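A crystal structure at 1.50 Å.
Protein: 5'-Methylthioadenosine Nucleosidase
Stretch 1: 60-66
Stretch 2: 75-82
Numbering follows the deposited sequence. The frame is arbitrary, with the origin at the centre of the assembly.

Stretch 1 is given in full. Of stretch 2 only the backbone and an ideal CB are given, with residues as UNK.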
ATOM      1  N   LEU A  60     -17.387   3.163  -0.364  1.00 36.55           N
ATOM      2  CA  LEU A  60     -16.273   2.326   0.062  1.00 34.56           C
ATOM      3  C   LEU A  60     -16.699   1.374   1.177  1.00 32.97           C
ATOM      4  O   LEU A  60     -17.650   1.646   1.908  1.00 34.01           O
ATOM      5  CB  LEU A  60     -15.119   3.209   0.541  1.00 34.02           C
ATOM      6  CG  LEU A  60     -14.610   4.212  -0.497  1.00 34.88           C
ATOM      7  CD1 LEU A  60     -13.597   5.151   0.141  1.00 33.65           C
ATOM      8  CD2 LEU A  60     -13.997   3.465  -1.669  1.00 35.88           C
ATOM      9  N   PRO A  61     -16.001   0.236   1.316  1.00 31.54           N
ATOM     10  CA  PRO A  61     -16.325  -0.747   2.353  1.00 30.65           C
ATOM     11  C   PRO A  61     -15.765  -0.369   3.721  1.00 29.66           C
ATOM     12  O   PRO A  61     -16.017  -1.054   4.712  1.00 31.28           O
ATOM     13  CB  PRO A  61     -15.695  -2.022   1.813  1.00 30.60           C
ATOM     14  CG  PRO A  61     -14.455  -1.499   1.164  1.00 31.03           C
ATOM     15  CD  PRO A  61     -14.958  -0.285   0.414  1.00 31.13           C
ATOM     16  N   TRP A  62     -15.014   0.725   3.772  1.00 28.57           N
ATOM     17  CA  TRP A  62     -14.415   1.164   5.026  1.00 27.80           C
ATOM     18  C   TRP A  62     -15.461   1.443   6.096  1.00 29.75           C
ATOM     19  O   TRP A  62     -16.518   2.013   5.818  1.00 30.99           O
ATOM     20  CB  TRP A  62     -13.551   2.404   4.796  1.00 25.29           C
ATOM     21  CG  TRP A  62     -12.490   2.195   3.758  1.00 23.96           C
ATOM     22  CD1 TRP A  62     -12.027   0.999   3.288  1.00 23.52           C
ATOM     23  CD2 TRP A  62     -11.752   3.209   3.070  1.00 24.09           C
ATOM     24  NE1 TRP A  62     -11.047   1.207   2.347  1.00 23.54           N
ATOM     25  CE2 TRP A  62     -10.859   2.555   2.193  1.00 24.44           C
ATOM     26  CE3 TRP A  62     -11.758   4.611   3.106  1.00 25.58           C
ATOM     27  CZ2 TRP A  62      -9.977   3.253   1.359  1.00 26.41           C
ATOM     28  CZ3 TRP A  62     -10.881   5.306   2.276  1.00 26.56           C
ATOM     29  CH2 TRP A  62     -10.004   4.623   1.414  1.00 27.31           C
ATOM     30  N   VAL A  63     -15.151   1.034   7.321  1.00 29.69           N
ATOM     31  CA  VAL A  63     -16.054   1.220   8.449  1.00 30.95           C
ATOM     32  C   VAL A  63     -15.484   2.239   9.427  1.00 31.11           C
ATOM     33  O   VAL A  63     -14.328   2.141   9.841  1.00 31.58           O
ATOM     34  CB  VAL A  63     -16.281  -0.106   9.200  1.00 30.78           C
ATOM     35  CG1 VAL A  63     -17.364   0.073  10.252  1.00 29.79           C
ATOM     36  CG2 VAL A  63     -16.653  -1.206   8.222  1.00 31.88           C
ATOM     37  N   LEU A  64     -16.300   3.221   9.790  1.00 31.70           N
ATOM     38  CA  LEU A  64     -15.882   4.258  10.723  1.00 32.01           C
ATOM     39  C   LEU A  64     -16.792   4.297  11.943  1.00 33.10           C
ATOM     40  O   LEU A  64     -18.002   4.489  11.817  1.00 32.48           O
ATOM     41  CB  LEU A  64     -15.894   5.624  10.032  1.00 33.23           C
ATOM     42  CG  LEU A  64     -15.680   6.853  10.922  1.00 35.14           C
ATOM     43  CD1 LEU A  64     -14.333   6.759  11.632  1.00 36.42           C
ATOM     44  CD2 LEU A  64     -15.752   8.111  10.074  1.00 36.44           C
ATOM     45  N   TYR A  65     -16.212   4.100  13.122  1.00 31.57           N
ATOM     46  CA  TYR A  65     -16.983   4.146  14.359  1.00 32.60           C
ATOM     47  C   TYR A  65     -16.588   5.433  15.065  1.00 33.63           C
ATOM     48  O   TYR A  65     -15.400   5.737  15.188  1.00 31.99           O
ATOM     49  CB  TYR A  65     -16.660   2.959  15.273  1.00 32.02           C
ATOM     50  CG  TYR A  65     -16.849   1.594  14.655  1.00 33.40           C
ATOM     51  CD1 TYR A  65     -15.837   1.003  13.903  1.00 32.88           C
ATOM     52  CD2 TYR A  65     -18.034   0.880  14.841  1.00 33.77           C
ATOM     53  CE1 TYR A  65     -15.993  -0.265  13.356  1.00 34.73           C
ATOM     54  CE2 TYR A  65     -18.203  -0.391  14.295  1.00 35.59           C
ATOM     55  CZ  TYR A  65     -17.176  -0.958  13.554  1.00 36.15           C
ATOM     56  OH  TYR A  65     -17.329  -2.215  13.015  1.00 39.16           O
ATOM     57  N   HIS A  66     -17.576   6.197  15.518  1.00 35.27           N
ATOM     58  CA  HIS A  66     -17.286   7.446  16.206  1.00 36.67           C
ATOM     59  C   HIS A  66     -17.933   7.475  17.583  1.00 37.55           C
ATOM     60  O   HIS A  66     -18.916   6.779  17.840  1.00 36.70           O
ATOM     61  CB  HIS A  66     -17.765   8.643  15.375  1.00 39.77           C
ATOM     62  CG  HIS A  66     -19.255   8.784  15.312  1.00 43.39           C
ATOM     63  ND1 HIS A  66     -20.085   7.771  14.881  1.00 45.39           N
ATOM     64  CD2 HIS A  66     -20.063   9.827  15.616  1.00 45.10           C
ATOM     65  CE1 HIS A  66     -21.339   8.185  14.921  1.00 45.37           C
ATOM     66  NE2 HIS A  66     -21.353   9.429  15.364  1.00 46.82           N
ATOM     67  N   UNK A  75     -12.226   8.115  17.102  1.00 28.61           N
ATOM     68  CA  UNK A  75     -12.618   7.584  15.810  1.00 28.71           C
ATOM     69  C   UNK A  75     -11.874   6.269  15.616  1.00 27.66           C
ATOM     70  O   UNK A  75     -10.695   6.162  15.945  1.00 29.75           O
ATOM     71  CB  UNK A  75     -12.321   8.572  14.680  1.00 28.71           C
ATOM     72  N   UNK A  76     -12.577   5.258  15.124  1.00 26.74           N
ATOM     73  CA  UNK A  76     -11.962   3.960  14.864  1.00 25.54           C
ATOM     74  C   UNK A  76     -12.272   3.625  13.413  1.00 25.62           C
ATOM     75  O   UNK A  76     -13.436   3.586  13.017  1.00 24.90           O
ATOM     76  CB  UNK A  76     -12.472   2.879  15.819  1.00 25.54           C
ATOM     77  N   UNK A  77     -11.235   3.392  12.616  1.00 22.36           N
ATOM     78  CA  UNK A  77     -11.437   3.081  11.210  1.00 22.67           C
ATOM     79  C   UNK A  77     -10.876   1.716  10.840  1.00 22.11           C
ATOM     80  O   UNK A  77      -9.780   1.344  11.262  1.00 20.89           O
ATOM     81  CB  UNK A  77     -10.795   4.161  10.337  1.00 22.67           C
ATOM     82  N   UNK A  78     -11.654   0.973  10.056  1.00 21.47           N
ATOM     83  CA  UNK A  78     -11.281  -0.364   9.610  1.00 21.07           C
ATOM     84  C   UNK A  78     -11.487  -0.455   8.107  1.00 22.08           C
ATOM     85  O   UNK A  78     -12.432   0.129   7.573  1.00 21.31           O
ATOM     86  CB  UNK A  78     -12.092  -1.438  10.338  1.00 21.07           C
ATOM     87  N   UNK A  79     -10.615  -1.199   7.405  1.00 20.64           N
ATOM     88  CA  UNK A  79     -10.717  -1.360   5.951  1.00 23.80           C
ATOM     89  C   UNK A  79     -12.003  -2.069   5.529  1.00 25.03           C
ATOM     90  O   UNK A  79     -12.435  -1.959   4.381  1.00 26.14           O
ATOM     91  CB  UNK A  79      -9.509  -2.139   5.428  1.00 23.80           C
ATOM     92  N   UNK A  80     -12.604  -2.799   6.463  1.00 24.55           N
ATOM     93  CA  UNK A  80     -13.849  -3.492   6.183  1.00 25.53           C
ATOM     94  C   UNK A  80     -13.743  -4.774   5.386  1.00 26.17           C
ATOM     95  O   UNK A  80     -12.652  -5.288   5.131  1.00 25.68           O
ATOM     96  CB  UNK A  80     -14.784  -2.538   5.436  1.00 25.53           C
ATOM     97  N   UNK A  81     -14.898  -5.287   4.977  1.00 26.25           N
ATOM     98  CA  UNK A  81     -14.975  -6.526   4.217  1.00 29.54           C
ATOM     99  C   UNK A  81     -14.613  -6.350   2.750  1.00 28.04           C
ATOM    100  O   UNK A  81     -15.012  -5.380   2.103  1.00 28.23           O
ATOM    101  CB  UNK A  81     -16.384  -7.112   4.328  1.00 29.54           C
ATOM    102  N   UNK A  82     -13.852  -7.304   2.234  1.00 27.51           N
ATOM    103  CA  UNK A  82     -13.461  -7.295   0.836  1.00 27.53           C
ATOM    104  C   UNK A  82     -14.707  -7.692   0.050  1.00 28.98           C
ATOM    105  O   UNK A  82     -15.344  -8.698   0.362  1.00 28.55           O
ATOM    106  CB  UNK A  82     -12.284  -8.233   0.562  1.00 27.53           C
TER

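Residues 63-66 and 75-78 run as neighbouring antiparallel strands, their axes 166° apart in direction and 4.7 Å apart at closest approach. Two pairs of backbone hydrogen bonds fix the register: Val63 N to O of 78 and N of 78 to Val63 O, both 2.9 Å, then Tyr65 N to O of 76 at 2.8 Å and N of 76 to Tyr65 O at 2.9 Å. CB directions therefore alternate, 75 and 77 sharing a face with Leu64 and His66, and 76 and 78 the face of Val63 and Tyr65.

Position 75 is a non-hydrogen-bonded partner of His66, with phi/psi of -121/137. Its ideal CB lies 4.1 Å from Leu64 CD1 and 5.3 Å from His66 CA, so an apolar side chain could follow the leucine and a polar one could reach along the histidine. The residue is Asn75. With chi1 at -69° (m), its ND2 comes nearer stretch 1, 3.6 Å from His66 CB, a packing contact.

Position 76 pairs with Tyr65. The extended backbone (-126/123) and the CB of the tyrosine alongside suit a beta-branched or other apolar residue. It is Val76, chi1 t, whose CB lies 4.1 Å from Tyr65 CB.

Position 77 is paired with Leu64, CA to CA 4.6 Å, and its ideal CB is 4.6 Å from Leu64 CD1. A methyl group so near favours an aliphatic partner: valine, isoleucine or leucine would be reasonable. Val77 occupies it in the m rotamer, and its CG1 meets Leu64 CD1 at 3.3 Å, a tight contact. Its CA also approaches Val63 O at 3.3 Å, a CA-H...O contact.

At 78 the ideal CB stands 5.1 Å from Tyr65 CE1, with Val63 on the same face. A small or medium apolar side chain fits this setting; alanine, cysteine and valine are all plausible. The deposited Cys78, chi1 -55° (m), places SG 4.2 Å from Tyr65 CE1, at the edge of the ring and near its plane, while its CB packs 4.5 Å from Val63 CB.

Position 79 points its CB away from stretch 1, so the visible atoms scarcely restrict it; phi of -63° is compatible with proline, among many others. It is Pro79. Its carbonyl does the work here: O lies 3.2 Å from Trp62 CD1, at the ring edge, and a water accepts from Trp62 NE1 at 2.9 Å and donates a weak bond to Pro79 O at 3.4 Å.

Position 80 gives the clearest answer. An ideal CB would sit 2.1 Å from Pro61 O, a clash, and phi is +78°. Both point to glycine, and Gly80 is found, its CA making a nearly straight CA-H...O contact with Pro61 O (3.6 Å, 172°).

Position 81 projects sideways into space that stretch 1 leaves open, so stretch 1 sets little limit and many side chains would suit, long polar ones among them. Arg81 bends back, NH2 reaching 4.2 Å from Pro61 CB.

Position 82 points away and is unconstrained; Asp82 bonds elsewhere in the structure.

Stretch 2 (75-82) NVVCPGRD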
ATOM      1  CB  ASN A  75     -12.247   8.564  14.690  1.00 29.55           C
ATOM      2  CG  ASN A  75     -13.080   9.833  14.724  1.00 31.75           C
ATOM      3  OD1 ASN A  75     -12.544  10.943  14.746  1.00 35.06           O
ATOM      4  ND2 ASN A  75     -14.397   9.675  14.723  1.00 33.36           N
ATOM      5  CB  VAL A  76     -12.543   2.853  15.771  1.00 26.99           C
ATOM      6  CG1 VAL A  76     -11.914   1.510  15.418  1.00 27.18           C
ATOM      7  CG2 VAL A  76     -12.276   3.186  17.229  1.00 27.01           C
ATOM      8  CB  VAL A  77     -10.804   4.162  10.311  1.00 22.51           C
ATOM      9  CG1 VAL A  77     -11.419   5.510  10.635  1.00 25.60           C
ATOM     10  CG2 VAL A  77      -9.298   4.207  10.516  1.00 24.54           C
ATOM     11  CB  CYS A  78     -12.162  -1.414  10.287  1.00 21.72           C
ATOM     12  SG  CYS A  78     -12.173  -1.348  12.084  1.00 25.76           S
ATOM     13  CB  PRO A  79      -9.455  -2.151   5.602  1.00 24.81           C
ATOM     14  CG  PRO A  79      -9.209  -2.958   6.837  1.00 25.34           C
ATOM     15  CD  PRO A  79      -9.461  -1.949   7.934  1.00 22.37           C
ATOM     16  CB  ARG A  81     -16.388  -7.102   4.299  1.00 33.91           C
ATOM     17  CG  ARG A  81     -16.977  -7.108   5.697  1.00 38.84           C
ATOM     18  CD  ARG A  81     -18.461  -6.765   5.674  1.00 41.99           C
ATOM     19  NE  ARG A  81     -18.712  -5.489   5.005  1.00 44.64           N
ATOM     20  CZ  ARG A  81     -18.842  -5.340   3.689  1.00 45.78           C
ATOM     21  NH1 ARG A  81     -18.753  -6.392   2.885  1.00 47.29           N
ATOM     22  NH2 ARG A  81     -19.051  -4.134   3.173  1.00 44.94           N
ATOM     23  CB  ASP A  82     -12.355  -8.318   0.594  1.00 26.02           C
ATOM     24  CG  ASP A  82     -11.947  -8.392  -0.858  1.00 27.56           C
ATOM     25  OD1 ASP A  82     -11.419  -7.387  -1.371  1.00 25.68           O
ATOM     26  OD2 ASP A  82     -12.162  -9.450  -1.489  1.00 27.17           O
TER
HETATM   27  O   HOH W   1     -10.322  -1.549   1.719  1.00 27.68           O
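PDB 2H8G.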